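Local coordinates for protein polymerase X (Deinococcus radiodurans, PDB 2W9M) that probably extends DNA from deoxyribonucleoside triphosphates as a family X repair polymerase, and carries a zinc-binding PHP domain behind its polymerase part, at residues A[499-503]-A[532-536]; A[489-493]-A[525-529]; A[476-480]-A[507-511]; A[185-190]-A[249-253]. All coordinates share one frame; numbering follows the deposited sequence.

Contacts 1, 2 and 3 all lie in the seven-stranded zinc-binding PHP domain, whereas contact 4 belongs to the polymerase part. Contacts 1 and 2 share helix 526-535, their centres 13 Å apart, and their segments alternate along the chain. Contact 3 touches contact 1 through Phe511 CZ, which packs 4.0 Å from Ala502 O. Contact 2 is the nearest to the metals: the Asn491 side chain is about 8 Å from a bound zinc ion. Contact 4 meets contact 1 where Lys535 CD lies 3.3 Å from Arg190 O, a direct touch between the two parts of the enzyme; contact 3 is farther, its centre 31 Å from that of contact 4.

Contact 1: residues A[499-503]-A[532-536]; sequences WREAL and QARKA
Helices 499-505 and 526-535 run side by side in the same direction, the CA atoms of Trp499 and Gln532 5.4 Å apart and those of Leu503 and Ala536 closing to 4.2 Å. The Trp499 indole fills the wider end. Its chi1 of 68° sets CG between the backbone N and carbonyl carbon, which turns one ring face to Lys535. There the bent lysine chain lays CE 3.5 Å from the centroid of the five-membered ring in a CH-pi contact. Lys535 NZ makes a cation-pi interaction at 3.3 Å from the same centroid, 34° off the ring normal, but it crowds Trp499 NE1, another donor, and its exact position is doubtful. Arg500 CG covers the opposite face, and its guanidinium folds back over CZ2, sandwiching the indole between two cationic side chains. Glu193 may offset that charge, forming a salt bridge with Arg500 and accepting a weak hydrogen bond from Trp499 NE1. Gln532 crosses the indole at about a right angle, with OE1 3.3 Å from Trp499 CD1, and its NE2 bonds to Gly191 O. At the narrow end the contact is apolar: Ala502 CB meets Ala536 CB at 3.7 Å, and Leu503 CD1 sits 3.4 Å from Ala536 O. Ala502 and Ala533 also pack on strand 511-514, as helices do on the outside of a parallel beta/alpha fold, here the distorted barrel of PHP domains.

Contact 2: residues A[489-493]-A[525-529]; sequences NANAA and DARYG
Asp525, at the head of its segment, lies alongside Asn491, the two side chains pointing the same way with carboxylate and amide planes 79° apart. Asp525 OD1 and Asn491 ND2 do not bond directly; a water joins them, accepting from ND2 at 3.0 Å and donating to OD1 over an unusually short distance whose exact length is doubtful. The same OD1 is in a salt bridge with Arg164 of helix 163-176, which would favour the ionised form of the aspartate. Next, Ala526 presents its backbone, with CA 3.9 Å from Ala490 CB. Tyr528, two residues on, brings CB to 3.6 Å from Ala490 O, and that carbonyl oxygen lies at the ring edge, near the ring plane. Ala492 CB touches the same ring at CD1, 4.3 Å away. The two backbones come closest at Gly529: with no side chain in the way, its CA stands 3.7 Å from Ala490 CA. The loop itself is shaped by two consecutive Asx turns. Asn489 OD1 accepts from Asn491 N, and Asn491 OD1 from Ala493 N at 2.9 Å. In Asn491, chi1 of -178° carries the amide over to the turn, and rotation about chi2 (-77°) then points OD1 at Ala493 N and ND2 at the water. Asn489 ND2 meanwhile donates to Asp516 OD2, a carboxylate of the zinc site. The small residues thus allow tight backbone packing, while one amide and a water carry the polar linkage, consistent with a second-shell role for Asn489 at Asp516.

Contact 3: residues A[476-480]-A[507-511]; sequences LGACE and ERLKF
In the outer helical layer of the PHP domain, helix 472-482 precedes strand 485-489, and the loop residues 507-510 lead into the neighbouring, outermost strand 511-514. Leu509 joins loop to helix. Its CD2 settles on the helix backbone, 3.8 Å from both Leu476 O and Glu480 N, two atoms already hydrogen-bonded to each other within the helix, and lies 4.1 Å from Cys479 CB. The other methyl, CD1, meets Leu476 CD2 at 4.1 Å, the two leucine side chains crossing at about a right angle. Farther out, Glu480 and Arg508 form a salt bridge. Glu480 reaches across fully extended, CG pointing opposite to its own N (chi1 -180°), whereas Arg508 bends at chi2 and chi3 to bring NH1 to 2.8 Å from Glu480 OE1. One oxygen and one nitrogen make this bridge, with the carboxylate and guanidinium planes 73° apart; Glu480 OE2 instead rests 3.1 Å from Arg508 CD. The charged pair lies on the more exposed side, beyond the leucine cluster. Leu509 also touches Val486, and Leu476 packs on Trp505, so the apolar layer continues between helices and strands as is characteristic of beta-alpha-beta units in a parallel-stranded barrel.

Contact 4: residues A[185-190]-A[249-253]; sequences AGDVRR and LRSGE
Gly186 and Arg250 are joined by the direct backbone hydrogen bond of this contact: Gly186 N donates to Arg250 O at 2.7 Å, with an N-H...O angle of 148° and the donor tilted 21° from the carbonyl plane. Gly186 CA approaches the next carbonyl as well, in a CA-H...O contact of 3.2 Å with Ser251 O; the residue has a positive phi (49°), and without a side chain its CA can come close to the loop. Among charged groups, Arg190 reaches the same oxygen by a weak hydrogen bond from NH1, 3.2 Å from Ser251 O. That NH1 is shared with Asp187 OD1 in a salt bridge of 2.9 Å. Arg190 NE pairs with Glu305, so two acids hold the guanidinium and one carbonyl adds a weak bond. Arg189 extends straight from CG to NE; its NH1 donates to a water at 2.9 Å, which in turn donates to Arg250 O, and its NH2 pairs with Glu287. Ser251 OG is bonded to Arg304, while Arg250 turns to Glu234. The apolar share is small: Ala185 CB lies 4.2 Å from Arg250 CB. A cis peptide links Ser251 to Gly252, recalling the cis bond at the palm-thumb junction of DNA polymerase beta. The Gly-Asp-Val-Arg-Arg sequence likewise resembles the Gly-Ser motif of the family X palm. Short helix 186-190, resting on strand 194-203, thus abuts the turn between helices 243-249 and 253-264, near the probable start of the thumb by analogy with polymerase beta.

Contact 1: residues A[499-503]-A[532-536]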
loop_
_atom_site.group_PDB
_atom_site.type_symbol
_atom_site.label_atom_id
_atom_site.label_comp_id
_atom_site.label_asym_id
_atom_site.label_seq_id
_atom_site.Cartn_x
_atom_site.Cartn_y
_atom_site.Cartn_z
ATOM N N TRP A 499 0.296 -9.357 7.340
ATOM C CA TRP A 499 -0.557 -10.545 7.295
ATOM C C TRP A 499 -0.137 -11.572 8.340
ATOM O O TRP A 499 -0.946 -12.388 8.774
ATOM C CB TRP A 499 -0.599 -11.173 5.897
ATOM C CG TRP A 499 0.694 -11.789 5.450
ATOM C CD1 TRP A 499 1.653 -11.204 4.678
ATOM C CD2 TRP A 499 1.168 -13.112 5.743
ATOM N NE1 TRP A 499 2.697 -12.074 4.475
ATOM C CE2 TRP A 499 2.424 -13.250 5.117
ATOM C CE3 TRP A 499 0.657 -14.184 6.475
ATOM C CZ2 TRP A 499 3.171 -14.425 5.201
ATOM C CZ3 TRP A 499 1.400 -15.347 6.555
ATOM C CH2 TRP A 499 2.643 -15.457 5.922
ATOM N N ARG A 500 1.125 -11.520 8.753
ATOM C CA ARG A 500 1.618 -12.435 9.774
ATOM C C ARG A 500 0.961 -12.166 11.114
ATOM O O ARG A 500 0.622 -13.095 11.836
ATOM C CB ARG A 500 3.140 -12.350 9.893
ATOM C CG ARG A 500 3.868 -13.004 8.736
ATOM C CD ARG A 500 5.281 -12.479 8.585
ATOM N NE ARG A 500 5.836 -12.834 7.284
ATOM C CZ ARG A 500 5.659 -12.118 6.179
ATOM N NH1 ARG A 500 4.944 -11.000 6.219
ATOM N NH2 ARG A 500 6.195 -12.517 5.034
ATOM N N GLU A 501 0.780 -10.894 11.448
ATOM C CA GLU A 501 0.124 -10.527 12.699
ATOM C C GLU A 501 -1.386 -10.752 12.628
ATOM O O GLU A 501 -2.011 -11.115 13.623
ATOM C CB GLU A 501 0.435 -9.080 13.071
ATOM C CG GLU A 501 1.916 -8.808 13.303
ATOM C CD GLU A 501 2.489 -9.601 14.468
ATOM O OE1 GLU A 501 1.706 -10.219 15.222
ATOM O OE2 GLU A 501 3.727 -9.603 14.633
ATOM N N ALA A 502 -1.962 -10.543 11.449
ATOM C CA ALA A 502 -3.376 -10.824 11.215
ATOM C C ALA A 502 -3.672 -12.316 11.359
ATOM O O ALA A 502 -4.722 -12.703 11.862
ATOM C CB ALA A 502 -3.790 -10.338 9.836
ATOM N N LEU A 503 -2.740 -13.147 10.903
ATOM C CA LEU A 503 -2.871 -14.596 11.026
ATOM C C LEU A 503 -2.954 -15.004 12.494
ATOM O O LEU A 503 -3.750 -15.862 12.861
ATOM C CB LEU A 503 -1.690 -15.305 10.349
ATOM C CG LEU A 503 -1.682 -16.836 10.392
ATOM C CD1 LEU A 503 -2.928 -17.406 9.737
ATOM C CD2 LEU A 503 -0.430 -17.381 9.726
ATOM N N GLN A 532 -3.172 -10.093 1.016
ATOM C CA GLN A 532 -2.642 -10.196 2.371
ATOM C C GLN A 532 -3.673 -10.823 3.315
ATOM O O GLN A 532 -3.339 -11.685 4.131
ATOM C CB GLN A 532 -2.225 -8.817 2.899
ATOM C CG GLN A 532 -1.357 -8.013 1.942
ATOM C CD GLN A 532 -0.162 -8.798 1.421
ATOM O OE1 GLN A 532 0.712 -9.214 2.183
ATOM N NE2 GLN A 532 -0.119 -8.992 0.110
ATOM N N ALA A 533 -4.923 -10.385 3.203
ATOM C CA ALA A 533 -5.995 -10.907 4.047
ATOM C C ALA A 533 -6.211 -12.409 3.840
ATOM O O ALA A 533 -6.491 -13.141 4.788
ATOM C CB ALA A 533 -7.289 -10.143 3.800
ATOM N N ARG A 534 -6.078 -12.865 2.600
ATOM C CA ARG A 534 -6.311 -14.271 2.287
ATOM C C ARG A 534 -5.231 -15.191 2.863
ATOM O O ARG A 534 -5.513 -16.319 3.259
ATOM C CB ARG A 534 -6.459 -14.471 0.780
ATOM C CG ARG A 534 -7.686 -13.781 0.211
ATOM C CD ARG A 534 -7.655 -13.756 -1.298
ATOM N NE ARG A 534 -7.714 -15.100 -1.862
ATOM C CZ ARG A 534 -8.845 -15.745 -2.132
ATOM N NH1 ARG A 534 -10.012 -15.166 -1.882
ATOM N NH2 ARG A 534 -8.812 -16.968 -2.651
ATOM N N LYS A 535 -4.000 -14.703 2.923
ATOM C CA LYS A 535 -2.929 -15.464 3.554
ATOM C C LYS A 535 -3.166 -15.573 5.057
ATOM O O LYS A 535 -2.729 -16.528 5.692
ATOM C CB LYS A 535 -1.573 -14.823 3.259
ATOM C CG LYS A 535 -1.214 -14.850 1.783
ATOM C CD LYS A 535 -0.262 -13.732 1.411
ATOM C CE LYS A 535 1.115 -13.946 2.015
ATOM N NZ LYS A 535 1.965 -12.733 1.843
ATOM N N ALA A 536 -3.864 -14.595 5.624
ATOM C CA ALA A 536 -4.178 -14.629 7.042
ATOM C C ALA A 536 -5.397 -15.515 7.295
ATOM O O ALA A 536 -5.710 -15.849 8.435
ATOM C CB ALA A 536 -4.407 -13.224 7.573
#

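Contact 2: residues A[489-493]-A[525-529]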
loop_
_atom_site.group_PDB
_atom_site.type_symbol
_atom_site.label_atom_id
_atom_site.label_comp_id
_atom_site.label_asym_id
_atom_site.label_seq_id
_atom_site.Cartn_x
_atom_site.Cartn_y
_atom_site.Cartn_z
ATOM N N ASN A 489 -4.044 -2.077 5.645
ATOM C CA ASN A 489 -3.926 -1.040 4.635
ATOM C C ASN A 489 -3.496 -1.641 3.309
ATOM O O ASN A 489 -2.401 -2.190 3.188
ATOM C CB ASN A 489 -2.952 0.045 5.101
ATOM C CG ASN A 489 -3.089 1.330 4.314
ATOM O OD1 ASN A 489 -2.806 1.371 3.120
ATOM N ND2 ASN A 489 -3.523 2.389 4.984
ATOM N N ALA A 490 -4.377 -1.544 2.321
ATOM C CA ALA A 490 -4.165 -2.185 1.029
ATOM C C ALA A 490 -3.142 -1.483 0.135
ATOM O O ALA A 490 -2.710 -2.051 -0.866
ATOM C CB ALA A 490 -5.494 -2.349 0.294
ATOM N N ASN A 491 -2.758 -0.255 0.477
ATOM C CA ASN A 491 -1.736 0.441 -0.305
ATOM C C ASN A 491 -0.461 -0.396 -0.359
ATOM O O ASN A 491 0.063 -0.794 0.678
ATOM C CB ASN A 491 -1.453 1.840 0.257
ATOM C CG ASN A 491 -0.423 2.607 -0.565
ATOM O OD1 ASN A 491 0.780 2.359 -0.473
ATOM N ND2 ASN A 491 -0.894 3.552 -1.364
ATOM N N ALA A 492 0.025 -0.660 -1.570
ATOM C CA ALA A 492 1.157 -1.568 -1.792
ATOM C C ALA A 492 2.434 -1.197 -1.034
ATOM O O ALA A 492 3.307 -2.043 -0.834
ATOM C CB ALA A 492 1.450 -1.701 -3.284
ATOM N N ALA A 493 2.551 0.058 -0.617
ATOM C CA ALA A 493 3.733 0.487 0.123
ATOM C C ALA A 493 3.545 0.309 1.620
ATOM O O ALA A 493 4.471 0.532 2.400
ATOM C CB ALA A 493 4.076 1.922 -0.191
ATOM N N ASP A 525 -6.266 -0.693 -5.471
ATOM C CA ASP A 525 -5.249 -1.286 -4.613
ATOM C C ASP A 525 -5.860 -2.346 -3.704
ATOM O O ASP A 525 -5.148 -3.185 -3.154
ATOM C CB ASP A 525 -4.543 -0.213 -3.780
ATOM C CG ASP A 525 -3.562 0.609 -4.597
ATOM O OD1 ASP A 525 -2.934 1.529 -4.030
ATOM O OD2 ASP A 525 -3.420 0.337 -5.812
ATOM N N ALA A 526 -7.181 -2.303 -3.553
ATOM C CA ALA A 526 -7.895 -3.255 -2.704
ATOM C C ALA A 526 -7.403 -4.678 -2.947
ATOM O O ALA A 526 -7.298 -5.482 -2.024
ATOM C CB ALA A 526 -9.379 -3.165 -2.956
ATOM N N ARG A 527 -7.101 -4.967 -4.206
ATOM C CA ARG A 527 -6.600 -6.266 -4.635
ATOM C C ARG A 527 -5.327 -6.706 -3.904
ATOM O O ARG A 527 -5.117 -7.897 -3.692
ATOM C CB ARG A 527 -6.378 -6.223 -6.147
ATOM C CG ARG A 527 -5.241 -7.048 -6.686
ATOM C CD ARG A 527 -4.762 -6.435 -8.000
ATOM N NE ARG A 527 -4.310 -7.444 -8.954
ATOM C CZ ARG A 527 -3.681 -7.162 -10.090
ATOM N NH1 ARG A 527 -3.420 -5.900 -10.406
ATOM N NH2 ARG A 527 -3.304 -8.139 -10.905
ATOM N N TYR A 528 -4.490 -5.749 -3.514
ATOM C CA TYR A 528 -3.264 -6.063 -2.781
ATOM C C TYR A 528 -3.544 -6.348 -1.310
ATOM O O TYR A 528 -2.927 -7.227 -0.716
ATOM C CB TYR A 528 -2.235 -4.933 -2.917
ATOM C CG TYR A 528 -1.931 -4.562 -4.347
ATOM C CD1 TYR A 528 -2.274 -3.311 -4.851
ATOM C CD2 TYR A 528 -1.310 -5.465 -5.200
ATOM C CE1 TYR A 528 -2.004 -2.969 -6.162
ATOM C CE2 TYR A 528 -1.033 -5.133 -6.514
ATOM C CZ TYR A 528 -1.381 -3.883 -6.989
ATOM O OH TYR A 528 -1.103 -3.551 -8.296
ATOM N N GLY A 529 -4.468 -5.593 -0.726
ATOM C CA GLY A 529 -4.892 -5.830 0.641
ATOM C C GLY A 529 -5.566 -7.182 0.778
ATOM O O GLY A 529 -5.355 -7.898 1.754
HETATM O O HOH W 1 -3.656 3.467 -2.609
#

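Contact 3: residues A[476-480]-A[507-511]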
loop_
_atom_site.group_PDB
_atom_site.type_symbol
_atom_site.label_atom_id
_atom_site.label_comp_id
_atom_site.label_asym_id
_atom_site.label_seq_id
_atom_site.Cartn_x
_atom_site.Cartn_y
_atom_site.Cartn_z
ATOM N N LEU A 476 -2.758 -4.342 20.028
ATOM C CA LEU A 476 -3.834 -5.159 19.476
ATOM C C LEU A 476 -4.773 -5.654 20.572
ATOM O O LEU A 476 -5.984 -5.736 20.372
ATOM C CB LEU A 476 -3.269 -6.336 18.677
ATOM C CG LEU A 476 -2.543 -5.983 17.380
ATOM C CD1 LEU A 476 -2.211 -7.235 16.583
ATOM C CD2 LEU A 476 -3.384 -5.034 16.546
ATOM N N GLY A 477 -4.210 -5.981 21.730
ATOM C CA GLY A 477 -5.008 -6.376 22.878
ATOM C C GLY A 477 -5.952 -5.257 23.277
ATOM O O GLY A 477 -7.122 -5.493 23.582
ATOM N N ALA A 478 -5.440 -4.029 23.261
ATOM C CA ALA A 478 -6.250 -2.858 23.571
ATOM C C ALA A 478 -7.364 -2.664 22.543
ATOM O O ALA A 478 -8.447 -2.180 22.874
ATOM C CB ALA A 478 -5.384 -1.627 23.666
ATOM N N CYS A 479 -7.101 -3.050 21.297
ATOM C CA CYS A 479 -8.120 -2.982 20.251
ATOM C C CYS A 479 -9.232 -3.976 20.545
ATOM O O CYS A 479 -10.416 -3.651 20.445
ATOM C CB CYS A 479 -7.519 -3.285 18.874
ATOM S SG CYS A 479 -6.482 -1.977 18.195
ATOM N N GLU A 480 -8.836 -5.194 20.902
ATOM C CA GLU A 480 -9.787 -6.253 21.206
ATOM C C GLU A 480 -10.689 -5.845 22.365
ATOM O O GLU A 480 -11.900 -6.059 22.325
ATOM C CB GLU A 480 -9.046 -7.547 21.547
ATOM C CG GLU A 480 -9.960 -8.715 21.874
ATOM C CD GLU A 480 -9.199 -9.934 22.368
ATOM O OE1 GLU A 480 -8.094 -9.759 22.926
ATOM O OE2 GLU A 480 -9.708 -11.064 22.199
ATOM N N GLU A 507 -8.709 -14.660 15.202
ATOM C CA GLU A 507 -9.800 -15.131 16.048
ATOM C C GLU A 507 -10.293 -14.037 16.983
ATOM O O GLU A 507 -11.375 -14.147 17.556
ATOM C CB GLU A 507 -9.342 -16.325 16.888
ATOM C CG GLU A 507 -8.726 -17.466 16.096
ATOM C CD GLU A 507 -9.763 -18.418 15.538
ATOM O OE1 GLU A 507 -10.816 -17.941 15.064
ATOM O OE2 GLU A 507 -9.522 -19.645 15.572
ATOM N N ARG A 508 -9.501 -12.978 17.132
ATOM C CA ARG A 508 -9.745 -11.998 18.188
ATOM C C ARG A 508 -10.093 -10.588 17.702
ATOM O O ARG A 508 -10.544 -9.752 18.480
ATOM C CB ARG A 508 -8.550 -11.951 19.146
ATOM C CG ARG A 508 -8.178 -13.317 19.716
ATOM C CD ARG A 508 -7.662 -13.205 21.142
ATOM N NE ARG A 508 -6.220 -12.993 21.205
ATOM C CZ ARG A 508 -5.599 -12.401 22.222
ATOM N NH1 ARG A 508 -6.300 -11.942 23.251
ATOM N NH2 ARG A 508 -4.279 -12.254 22.203
ATOM N N LEU A 509 -9.891 -10.322 16.418
ATOM C CA LEU A 509 -10.149 -8.987 15.891
ATOM C C LEU A 509 -11.063 -9.015 14.674
ATOM O O LEU A 509 -11.145 -10.019 13.962
ATOM C CB LEU A 509 -8.838 -8.290 15.518
ATOM C CG LEU A 509 -7.782 -8.153 16.613
ATOM C CD1 LEU A 509 -6.437 -7.761 16.013
ATOM C CD2 LEU A 509 -8.229 -7.144 17.650
ATOM N N LYS A 510 -11.759 -7.904 14.454
ATOM C CA LYS A 510 -12.389 -7.645 13.173
ATOM C C LYS A 510 -11.444 -6.746 12.396
ATOM O O LYS A 510 -10.812 -5.864 12.966
ATOM C CB LYS A 510 -13.743 -6.964 13.357
ATOM C CG LYS A 510 -14.852 -7.905 13.788
ATOM C CD LYS A 510 -16.218 -7.378 13.377
ATOM C CE LYS A 510 -16.553 -7.747 11.937
ATOM N NZ LYS A 510 -15.509 -7.296 10.974
ATOM N N PHE A 511 -11.333 -6.970 11.097
ATOM C CA PHE A 511 -10.392 -6.201 10.297
ATOM C C PHE A 511 -11.104 -5.333 9.275
ATOM O O PHE A 511 -12.285 -5.531 8.981
ATOM C CB PHE A 511 -9.406 -7.132 9.592
ATOM C CG PHE A 511 -8.625 -8.000 10.530
ATOM C CD1 PHE A 511 -9.130 -9.219 10.943
ATOM C CD2 PHE A 511 -7.391 -7.591 11.009
ATOM C CE1 PHE A 511 -8.417 -10.019 11.814
ATOM C CE2 PHE A 511 -6.673 -8.385 11.874
ATOM C CZ PHE A 511 -7.188 -9.605 12.278
#

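Contact 4: residues A[185-190]-A[249-253]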
loop_
_atom_site.group_PDB
_atom_site.type_symbol
_atom_site.label_atom_id
_atom_site.label_comp_id
_atom_site.label_asym_id
_atom_site.label_seq_id
_atom_site.Cartn_x
_atom_site.Cartn_y
_atom_site.Cartn_z
ATOM N N ALA A 185 3.933 -16.595 -11.040
ATOM C CA ALA A 185 4.610 -17.597 -10.236
ATOM C C ALA A 185 5.368 -16.939 -9.099
ATOM O O ALA A 185 5.378 -15.712 -8.973
ATOM C CB ALA A 185 5.552 -18.417 -11.098
ATOM N N GLY A 186 5.997 -17.764 -8.269
ATOM C CA GLY A 186 6.835 -17.276 -7.194
ATOM C C GLY A 186 6.193 -16.205 -6.336
ATOM O O GLY A 186 5.056 -16.346 -5.887
ATOM N N ASP A 187 6.932 -15.124 -6.120
ATOM C CA ASP A 187 6.556 -14.115 -5.136
ATOM C C ASP A 187 5.277 -13.348 -5.478
ATOM O O ASP A 187 4.448 -13.114 -4.600
ATOM C CB ASP A 187 7.726 -13.162 -4.880
ATOM C CG ASP A 187 8.937 -13.873 -4.296
ATOM O OD1 ASP A 187 8.869 -15.108 -4.099
ATOM O OD2 ASP A 187 9.958 -13.204 -4.029
ATOM N N VAL A 188 5.105 -12.968 -6.741
ATOM C CA VAL A 188 3.902 -12.236 -7.141
ATOM C C VAL A 188 2.644 -13.104 -7.039
ATOM O O VAL A 188 1.573 -12.614 -6.680
ATOM C CB VAL A 188 4.020 -11.624 -8.557
ATOM C CG1 VAL A 188 5.356 -10.931 -8.713
ATOM C CG2 VAL A 188 3.850 -12.687 -9.622
ATOM N N ARG A 189 2.783 -14.393 -7.337
ATOM C CA ARG A 189 1.645 -15.311 -7.300
ATOM C C ARG A 189 1.064 -15.511 -5.897
ATOM O O ARG A 189 -0.139 -15.737 -5.748
ATOM C CB ARG A 189 2.023 -16.671 -7.884
ATOM C CG ARG A 189 0.926 -17.704 -7.709
ATOM C CD ARG A 189 1.385 -19.090 -8.079
ATOM N NE ARG A 189 0.300 -20.051 -7.931
ATOM C CZ ARG A 189 0.467 -21.369 -7.921
ATOM N NH1 ARG A 189 1.682 -21.886 -8.050
ATOM N NH2 ARG A 189 -0.581 -22.169 -7.779
ATOM N N ARG A 190 1.907 -15.443 -4.871
ATOM C CA ARG A 190 1.423 -15.661 -3.512
ATOM C C ARG A 190 1.373 -14.389 -2.665
ATOM O O ARG A 190 1.071 -14.440 -1.472
ATOM C CB ARG A 190 2.210 -16.775 -2.818
ATOM C CG ARG A 190 3.697 -16.541 -2.722
ATOM C CD ARG A 190 4.406 -17.817 -2.289
ATOM N NE ARG A 190 5.470 -17.531 -1.337
ATOM C CZ ARG A 190 6.682 -17.114 -1.679
ATOM N NH1 ARG A 190 6.985 -16.944 -2.956
ATOM N NH2 ARG A 190 7.588 -16.871 -0.743
ATOM N N LEU A 249 7.077 -26.229 -8.173
ATOM C CA LEU A 249 8.464 -25.872 -7.884
ATOM C C LEU A 249 8.722 -24.367 -7.928
ATOM O O LEU A 249 9.556 -23.862 -7.182
ATOM C CB LEU A 249 9.428 -26.613 -8.817
ATOM C CG LEU A 249 9.566 -28.111 -8.533
ATOM C CD1 LEU A 249 10.218 -28.817 -9.695
ATOM C CD2 LEU A 249 10.349 -28.354 -7.249
ATOM N N ARG A 250 8.002 -23.656 -8.789
ATOM C CA ARG A 250 8.174 -22.211 -8.914
ATOM C C ARG A 250 7.173 -21.437 -8.046
ATOM O O ARG A 250 6.665 -20.398 -8.461
ATOM C CB ARG A 250 8.033 -21.767 -10.376
ATOM C CG ARG A 250 8.877 -22.539 -11.386
ATOM C CD ARG A 250 10.362 -22.228 -11.275
ATOM N NE ARG A 250 10.632 -20.798 -11.377
ATOM C CZ ARG A 250 11.838 -20.270 -11.568
ATOM N NH1 ARG A 250 12.897 -21.056 -11.691
ATOM N NH2 ARG A 250 11.984 -18.953 -11.642
ATOM N N SER A 251 6.900 -21.937 -6.843
ATOM C CA SER A 251 5.925 -21.310 -5.946
ATOM C C SER A 251 6.443 -20.192 -5.026
ATOM O O SER A 251 5.767 -19.173 -4.878
ATOM C CB SER A 251 5.187 -22.364 -5.117
ATOM O OG SER A 251 4.101 -22.897 -5.845
ATOM N N GLY A 252 7.608 -20.363 -4.396
ATOM C CA GLY A 252 8.440 -21.540 -4.545
ATOM C C GLY A 252 9.387 -21.818 -3.387
ATOM O O GLY A 252 9.015 -22.503 -2.436
ATOM N N GLU A 253 10.599 -21.268 -3.461
ATOM C CA GLU A 253 11.738 -21.727 -2.646
ATOM C C GLU A 253 11.419 -22.566 -1.404
ATOM O O GLU A 253 11.689 -23.767 -1.390
ATOM C CB GLU A 253 12.710 -20.584 -2.319
ATOM C CG GLU A 253 13.754 -20.353 -3.410
ATOM C CD GLU A 253 14.851 -19.379 -3.002
ATOM O OE1 GLU A 253 14.694 -18.694 -1.969
ATOM O OE2 GLU A 253 15.875 -19.295 -3.718
HETATM O O HOH W 2 4.002 -21.113 -9.564
#